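Local coordinates for protein mercuric reductase (Metallosphaera sedula, PDB 4YWO) that probably reduces mercuric ion to elemental mercury with electrons from NADPH, working as a homodimer with FAD as its cofactor, at residues V128-G132 with Q133-A137; S376-A379 with K380-I383; A418-R422 with F423-V427. All coordinates share one frame; numbering follows the deposited sequence.

Contact 1: V128-G132 with Q133-A137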
loop_
_atom_site.group_PDB
_atom_site.type_symbol
_atom_site.label_atom_id
_atom_site.label_comp_id
_atom_site.label_asym_id
_atom_site.label_seq_id
_atom_site.Cartn_x
_atom_site.Cartn_y
_atom_site.Cartn_z
ATOM N N VAL A 128 -8.774 43.624 5.303
ATOM C CA VAL A 128 -8.128 43.520 4.016
ATOM C C VAL A 128 -8.905 44.439 3.068
ATOM O O VAL A 128 -10.084 44.763 3.310
ATOM C CB VAL A 128 -8.054 42.078 3.434
ATOM C CG1 VAL A 128 -7.180 41.200 4.335
ATOM C CG2 VAL A 128 -9.422 41.506 3.300
ATOM N N LYS A 129 -8.243 44.756 1.975
ATOM C CA LYS A 129 -8.888 45.260 0.803
ATOM C C LYS A 129 -8.905 44.230 -0.289
ATOM O O LYS A 129 -7.893 43.540 -0.534
ATOM C CB LYS A 129 -8.217 46.621 0.337
ATOM C CG LYS A 129 -6.786 46.458 -0.126
ATOM C CD LYS A 129 -6.095 47.767 -0.653
ATOM C CE LYS A 129 -4.594 47.494 -0.907
ATOM N NZ LYS A 129 -3.871 48.600 -1.615
ATOM N N VAL A 130 -10.050 44.173 -0.954
ATOM C CA VAL A 130 -10.141 43.426 -2.194
ATOM C C VAL A 130 -11.101 44.161 -3.160
ATOM O O VAL A 130 -12.203 44.469 -2.829
ATOM C CB VAL A 130 -10.517 41.939 -1.918
ATOM C CG1 VAL A 130 -11.737 41.831 -1.046
ATOM C CG2 VAL A 130 -10.558 41.130 -3.193
ATOM N N ASN A 131 -10.649 44.252 -4.400
ATOM C CA ASN A 131 -11.413 44.921 -5.481
ATOM C C ASN A 131 -11.896 46.337 -4.988
ATOM O O ASN A 131 -13.013 46.821 -5.283
ATOM C CB ASN A 131 -12.594 44.052 -5.930
ATOM C CG ASN A 131 -12.152 42.655 -6.473
ATOM O OD1 ASN A 131 -11.133 42.542 -7.068
ATOM N ND2 ASN A 131 -12.931 41.611 -6.194
ATOM N N GLY A 132 -11.067 46.941 -4.178
ATOM C CA GLY A 132 -11.340 48.285 -3.639
ATOM C C GLY A 132 -12.274 48.394 -2.487
ATOM O O GLY A 132 -12.549 49.492 -2.026
ATOM N N GLN A 133 -12.723 47.268 -1.905
ATOM C CA GLN A 133 -13.580 47.236 -0.818
ATOM C C GLN A 133 -12.908 46.775 0.452
ATOM O O GLN A 133 -11.966 45.970 0.358
ATOM C CB GLN A 133 -14.604 46.204 -1.242
ATOM C CG GLN A 133 -15.668 45.761 -0.344
ATOM C CD GLN A 133 -16.600 44.916 -1.219
ATOM O OE1 GLN A 133 -16.944 45.351 -2.336
ATOM N NE2 GLN A 133 -16.916 43.695 -0.790
ATOM N N VAL A 134 -13.349 47.325 1.571
ATOM C CA VAL A 134 -12.878 46.921 2.900
ATOM C C VAL A 134 -13.662 45.701 3.378
ATOM O O VAL A 134 -14.885 45.686 3.394
ATOM C CB VAL A 134 -12.990 48.052 3.946
ATOM C CG1 VAL A 134 -12.497 47.594 5.258
ATOM C CG2 VAL A 134 -12.106 49.229 3.494
ATOM N N ILE A 135 -12.927 44.666 3.777
ATOM C CA ILE A 135 -13.490 43.478 4.410
ATOM C C ILE A 135 -12.808 43.346 5.751
ATOM O O ILE A 135 -11.600 43.147 5.845
ATOM C CB ILE A 135 -13.259 42.217 3.546
ATOM C CG1 ILE A 135 -13.855 42.361 2.119
ATOM C CG2 ILE A 135 -13.837 40.999 4.274
ATOM C CD1 ILE A 135 -15.363 42.449 2.154
ATOM N N GLU A 136 -13.587 43.471 6.805
ATOM C CA GLU A 136 -13.158 43.364 8.175
ATOM C C GLU A 136 -13.594 42.009 8.781
ATOM O O GLU A 136 -14.740 41.609 8.608
ATOM C CB GLU A 136 -13.754 44.404 9.066
ATOM C CG GLU A 136 -13.615 45.807 8.547
ATOM C CD GLU A 136 -14.266 46.819 9.536
ATOM O OE1 GLU A 136 -13.861 46.749 10.731
ATOM O OE2 GLU A 136 -15.125 47.595 9.121
ATOM N N ALA A 137 -12.729 41.441 9.568
ATOM C CA ALA A 137 -13.062 40.197 10.240
ATOM C C ALA A 137 -12.394 40.121 11.586
ATOM O O ALA A 137 -11.273 40.619 11.817
ATOM C CB ALA A 137 -12.697 39.014 9.349
#
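Val128 and Ile135 form an antiparallel hydrogen-bonded pair, their CA atoms 5.4 Å apart, and the hairpin closes two residues further on with a second such pair, Val130 and Gln133. Ile135 N gives a nearly straight bond to Val128 O (2.9 Å, 178° at the hydrogen). Between these rungs, Lys129 and Val134 face each other as a non-hydrogen-bonded pair, and Lys129 CA lies 3.2 Å from Gln133 O, a CA-H...O contact. The link is a type I' turn, which requires positive phi at both central residues: Asn131 adopts this readily, and Gly132 has no CB to oppose it. Asn131 ND2 is held by Gln117 O. The hairpin supplies the last two strands of the three-stranded antiparallel meander in the FAD domain of this reductase family. On the face that carries Val128, Val130 and Ile135, all three buried, beta-branched side chains fit the extended backbone. Ile135 CG1 lies anti to its carbonyl carbon (chi1 -57°) and meets Val130 CG1 at 3.8 Å, while Val128 CG2 rests 3.9 Å from Ile135 CB; both pairs meet at a slant. Ile116 and Ile44 of the neighbouring parallel sheet pack against this apolar surface. Lys129, on the other face, extends away from Val134.

Contact 2: S376-A379 with K380-I383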
loop_
_atom_site.group_PDB
_atom_site.type_symbol
_atom_site.label_atom_id
_atom_site.label_comp_id
_atom_site.label_asym_id
_atom_site.label_seq_id
_atom_site.Cartn_x
_atom_site.Cartn_y
_atom_site.Cartn_z
ATOM N N SER A 376 15.450 -6.278 -2.155
ATOM C CA SER A 376 15.743 -7.514 -2.822
ATOM C C SER A 376 15.433 -8.685 -1.901
ATOM O O SER A 376 15.206 -9.756 -2.487
ATOM C CB SER A 376 17.246 -7.477 -3.257
ATOM O OG SER A 376 18.055 -7.473 -2.155
ATOM N N SER A 377 15.350 -8.498 -0.563
ATOM C CA SER A 377 14.999 -9.492 0.496
ATOM C C SER A 377 13.464 -9.643 0.676
ATOM O O SER A 377 13.055 -10.505 1.486
ATOM C CB SER A 377 15.478 -9.081 1.858
ATOM O OG SER A 377 16.946 -9.223 1.855
ATOM N N VAL A 378 12.658 -8.844 0.001
ATOM C CA VAL A 378 11.211 -8.873 0.221
ATOM C C VAL A 378 10.569 -9.767 -0.808
ATOM O O VAL A 378 10.725 -9.515 -2.034
ATOM C CB VAL A 378 10.692 -7.399 0.163
ATOM C CG1 VAL A 378 9.190 -7.322 0.332
ATOM C CG2 VAL A 378 11.338 -6.592 1.288
ATOM N N ALA A 379 9.851 -10.841 -0.421
ATOM C CA ALA A 379 9.359 -11.770 -1.411
ATOM C C ALA A 379 8.566 -11.107 -2.494
ATOM O O ALA A 379 8.759 -11.397 -3.639
ATOM C CB ALA A 379 8.450 -12.836 -0.772
ATOM N N LYS A 380 7.637 -10.204 -2.127
ATOM C CA LYS A 380 6.799 -9.664 -3.163
ATOM C C LYS A 380 7.617 -8.873 -4.204
ATOM O O LYS A 380 7.318 -8.841 -5.368
ATOM C CB LYS A 380 5.678 -8.757 -2.559
ATOM C CG LYS A 380 4.668 -8.275 -3.594
ATOM C CD LYS A 380 4.025 -9.470 -4.337
ATOM C CE LYS A 380 2.738 -9.234 -5.098
ATOM N NZ LYS A 380 1.613 -8.926 -4.169
ATOM N N ALA A 381 8.655 -8.188 -3.741
ATOM C CA ALA A 381 9.524 -7.393 -4.647
ATOM C C ALA A 381 10.236 -8.326 -5.653
ATOM O O ALA A 381 10.329 -8.013 -6.867
ATOM C CB ALA A 381 10.536 -6.574 -3.868
ATOM N N GLU A 382 10.602 -9.540 -5.228
ATOM C CA GLU A 382 11.119 -10.544 -6.139
ATOM C C GLU A 382 10.071 -11.037 -7.129
ATOM O O GLU A 382 10.307 -11.143 -8.374
ATOM C CB GLU A 382 11.728 -11.685 -5.275
ATOM C CG GLU A 382 12.803 -11.240 -4.282
ATOM C CD GLU A 382 13.258 -12.260 -3.194
ATOM O OE1 GLU A 382 13.400 -13.434 -3.601
ATOM O OE2 GLU A 382 13.421 -11.871 -1.965
ATOM N N ILE A 383 8.868 -11.270 -6.643
ATOM C CA ILE A 383 7.763 -11.779 -7.456
ATOM C C ILE A 383 7.352 -10.827 -8.594
ATOM O O ILE A 383 7.116 -11.248 -9.730
ATOM C CB ILE A 383 6.536 -12.128 -6.568
ATOM C CG1 ILE A 383 6.839 -13.333 -5.686
ATOM C CG2 ILE A 383 5.233 -12.365 -7.388
ATOM C CD1 ILE A 383 5.850 -13.527 -4.554
#
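Glu382 reaches back along the start of its helix to the preceding 3-10 turn, setting its carboxylate against the backbone of Ser376. With CG beside its own backbone N (chi1 -56°) and an extended chain beyond, CG passes 3.5 Å from Val378 O and OE2 arrives 2.8 Å from Ser376 O. Two acceptors so close would repel if both were bare, so the pKa of Glu382 may be raised; the positive charge of Arg387, which packs on it, might act the other way. Ala381 turns its methyl to another side of the turn, with CB 4.1 Å from Val378 CB, and its small size suits this buried place. Ile383 folds CG1 and CD1 over the Ala379 carbonyl, CG1 coming within 3.4 Å of Ala379 O. That same oxygen accepts Ile383 N at 3.0 Å, while Glu382 N bonds to Val378 O. Lys380 leads away from the turn, its NZ bonded to Pro438 O. Ala379 packs on Phe437 of its own chain and, with Glu382, on Met99 of the second subunit. This is a helix N-terminus with Val378, which has no polar side chain to cap it, at the N-cap; it lies in the dimerisation domain, on the subunit interface near a bound FAD.

Contact 3: A418-R422 with F423-V427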
loop_
_atom_site.group_PDB
_atom_site.type_symbol
_atom_site.label_atom_id
_atom_site.label_comp_id
_atom_site.label_asym_id
_atom_site.label_seq_id
_atom_site.Cartn_x
_atom_site.Cartn_y
_atom_site.Cartn_z
ATOM N N ALA A 418 3.220 6.072 9.259
ATOM C CA ALA A 418 2.739 7.251 9.963
ATOM C C ALA A 418 1.896 6.942 11.185
ATOM O O ALA A 418 2.073 7.526 12.250
ATOM C CB ALA A 418 1.994 8.123 9.009
ATOM N N LEU A 419 1.015 5.961 11.062
ATOM C CA LEU A 419 0.143 5.604 12.162
ATOM C C LEU A 419 0.971 5.001 13.265
ATOM O O LEU A 419 0.763 5.323 14.475
ATOM C CB LEU A 419 -0.925 4.645 11.649
ATOM C CG LEU A 419 -2.055 4.318 12.605
ATOM C CD1 LEU A 419 -2.898 5.539 12.868
ATOM C CD2 LEU A 419 -2.935 3.171 12.081
ATOM N N ALA A 420 1.938 4.133 12.909
ATOM C CA ALA A 420 2.842 3.529 13.916
ATOM C C ALA A 420 3.544 4.637 14.675
ATOM O O ALA A 420 3.640 4.596 15.933
ATOM C CB ALA A 420 3.841 2.631 13.242
ATOM N N ILE A 421 4.047 5.648 14.021
ATOM C CA ILE A 421 4.758 6.753 14.659
ATOM C C ILE A 421 3.832 7.541 15.571
ATOM O O ILE A 421 4.175 7.784 16.748
ATOM C CB ILE A 421 5.423 7.720 13.648
ATOM C CG1 ILE A 421 6.610 7.012 12.921
ATOM C CG2 ILE A 421 5.959 8.985 14.346
ATOM C CD1 ILE A 421 7.176 7.661 11.699
ATOM N N ARG A 422 2.619 7.854 15.100
ATOM C CA ARG A 422 1.638 8.543 15.997
ATOM C C ARG A 422 1.333 7.752 17.240
ATOM O O ARG A 422 1.155 8.312 18.360
ATOM C CB ARG A 422 0.353 8.831 15.237
ATOM C CG ARG A 422 0.638 9.874 14.178
ATOM C CD ARG A 422 -0.628 10.501 13.631
ATOM N NE ARG A 422 -1.215 11.367 14.660
ATOM C CZ ARG A 422 -2.328 11.167 15.365
ATOM N NH1 ARG A 422 -3.060 10.083 15.305
ATOM N NH2 ARG A 422 -2.640 12.093 16.264
ATOM N N PHE A 423 1.252 6.456 17.192
ATOM C CA PHE A 423 0.935 5.617 18.332
ATOM C C PHE A 423 2.158 5.342 19.208
ATOM O O PHE A 423 2.027 4.645 20.221
ATOM C CB PHE A 423 0.253 4.340 17.866
ATOM C CG PHE A 423 -1.304 4.516 17.733
ATOM C CD1 PHE A 423 -2.111 4.324 18.863
ATOM C CD2 PHE A 423 -1.880 5.028 16.653
ATOM C CE1 PHE A 423 -3.488 4.497 18.790
ATOM C CE2 PHE A 423 -3.273 5.135 16.549
ATOM C CZ PHE A 423 -4.051 4.930 17.637
ATOM N N GLY A 424 3.342 5.778 18.790
ATOM C CA GLY A 424 4.578 5.421 19.528
ATOM C C GLY A 424 4.842 3.939 19.504
ATOM O O GLY A 424 5.348 3.374 20.475
ATOM N N ALA A 425 4.552 3.234 18.400
ATOM C CA ALA A 425 4.707 1.837 18.307
ATOM C C ALA A 425 6.197 1.440 18.487
ATOM O O ALA A 425 7.083 2.182 18.051
ATOM C CB ALA A 425 4.240 1.238 16.995
ATOM N N THR A 426 6.403 0.294 19.106
ATOM C CA THR A 426 7.747 -0.211 19.214
ATOM C C THR A 426 7.937 -1.187 18.062
ATOM O O THR A 426 6.989 -1.744 17.410
ATOM C CB THR A 426 7.936 -0.913 20.568
ATOM O OG1 THR A 426 7.093 -2.068 20.596
ATOM C CG2 THR A 426 7.570 0.002 21.694
ATOM N N VAL A 427 9.184 -1.654 17.879
ATOM C CA VAL A 427 9.396 -2.758 16.977
ATOM C C VAL A 427 8.618 -4.031 17.365
ATOM O O VAL A 427 8.085 -4.708 16.521
ATOM C CB VAL A 427 10.893 -3.068 16.628
ATOM C CG1 VAL A 427 11.640 -1.818 16.162
ATOM C CG2 VAL A 427 11.525 -3.742 17.776
#
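A Schellman motif ends helix 414-422, with Gly424 and Ala425 bonding back to the carbonyls of Ile421 and Ala420. Ala425 N bonds to Ala420 O almost straight (3.0 Å, 175° at the hydrogen). Gly424 N reaches Ile421 O at 3.0 Å from well above the carbonyl plane. Leaving the helix here takes positive phi at Gly424 (64°), a conformation that glycine reaches with little strain. Just before it, Phe423 N keeps the helical bond to Leu419 O, with a weak second one to Ala420 O. The hydrophobic part of the motif is the meeting of Ala420 CB and Ala425 CB at 4.0 Å; two methyls are enough because the backbone already brings the residues together. Phe423 and Leu419 lie side by side, pointing the same way. Leu419 carries CG anti to its backbone N (chi1 -171°), which brings CD1 to 3.7 Å from Phe423 CE2. Leu419 O lies at the ring's edge, in its plane, 3.4 Å from Phe423 CD2, where the slightly positive hydrogen on CD2 points towards the carbonyl oxygen. Beyond this turn, the ring of Phe423 meets that of Phe423 of the second subunit, and Arg422 NH1 adds a weak hydrogen bond to Thr433 OG1, also of the second subunit. The amides of Phe423, Gly424 and Ala425 are thus paired with carbonyls of the last turn, while Leu419, Ala420 and Phe423 meet the second subunit and Ile421 packs on Val354 of its own chain, so the interface here combines apolar packing with polar neighbours such as Asp429 and Thr433 of the second subunit.

In the fold
Contact 1 comes first along the chain, in the FAD-binding part, on the antiparallel sheet of strands 120-124, 127-130 and 133-137. Contacts 2 and 3 follow, both in the C-terminal dimerisation domain: contact 2 at the start of helix 379-383, contact 3 at the end of helix 414-422. Centre to centre, contacts 2 and 3 are about 24 Å apart, whereas contact 1 lies about 59 Å from contact 2 and 46 Å from contact 3. Contacts 1 and 2 sit on opposite sides of the chain's centre, yet each has a side chain within about 8 Å of a bound FAD. Two separate helix ends, contacts 2 and 3, thus contribute to the homodimer interface, while contact 1 touches no other subunit.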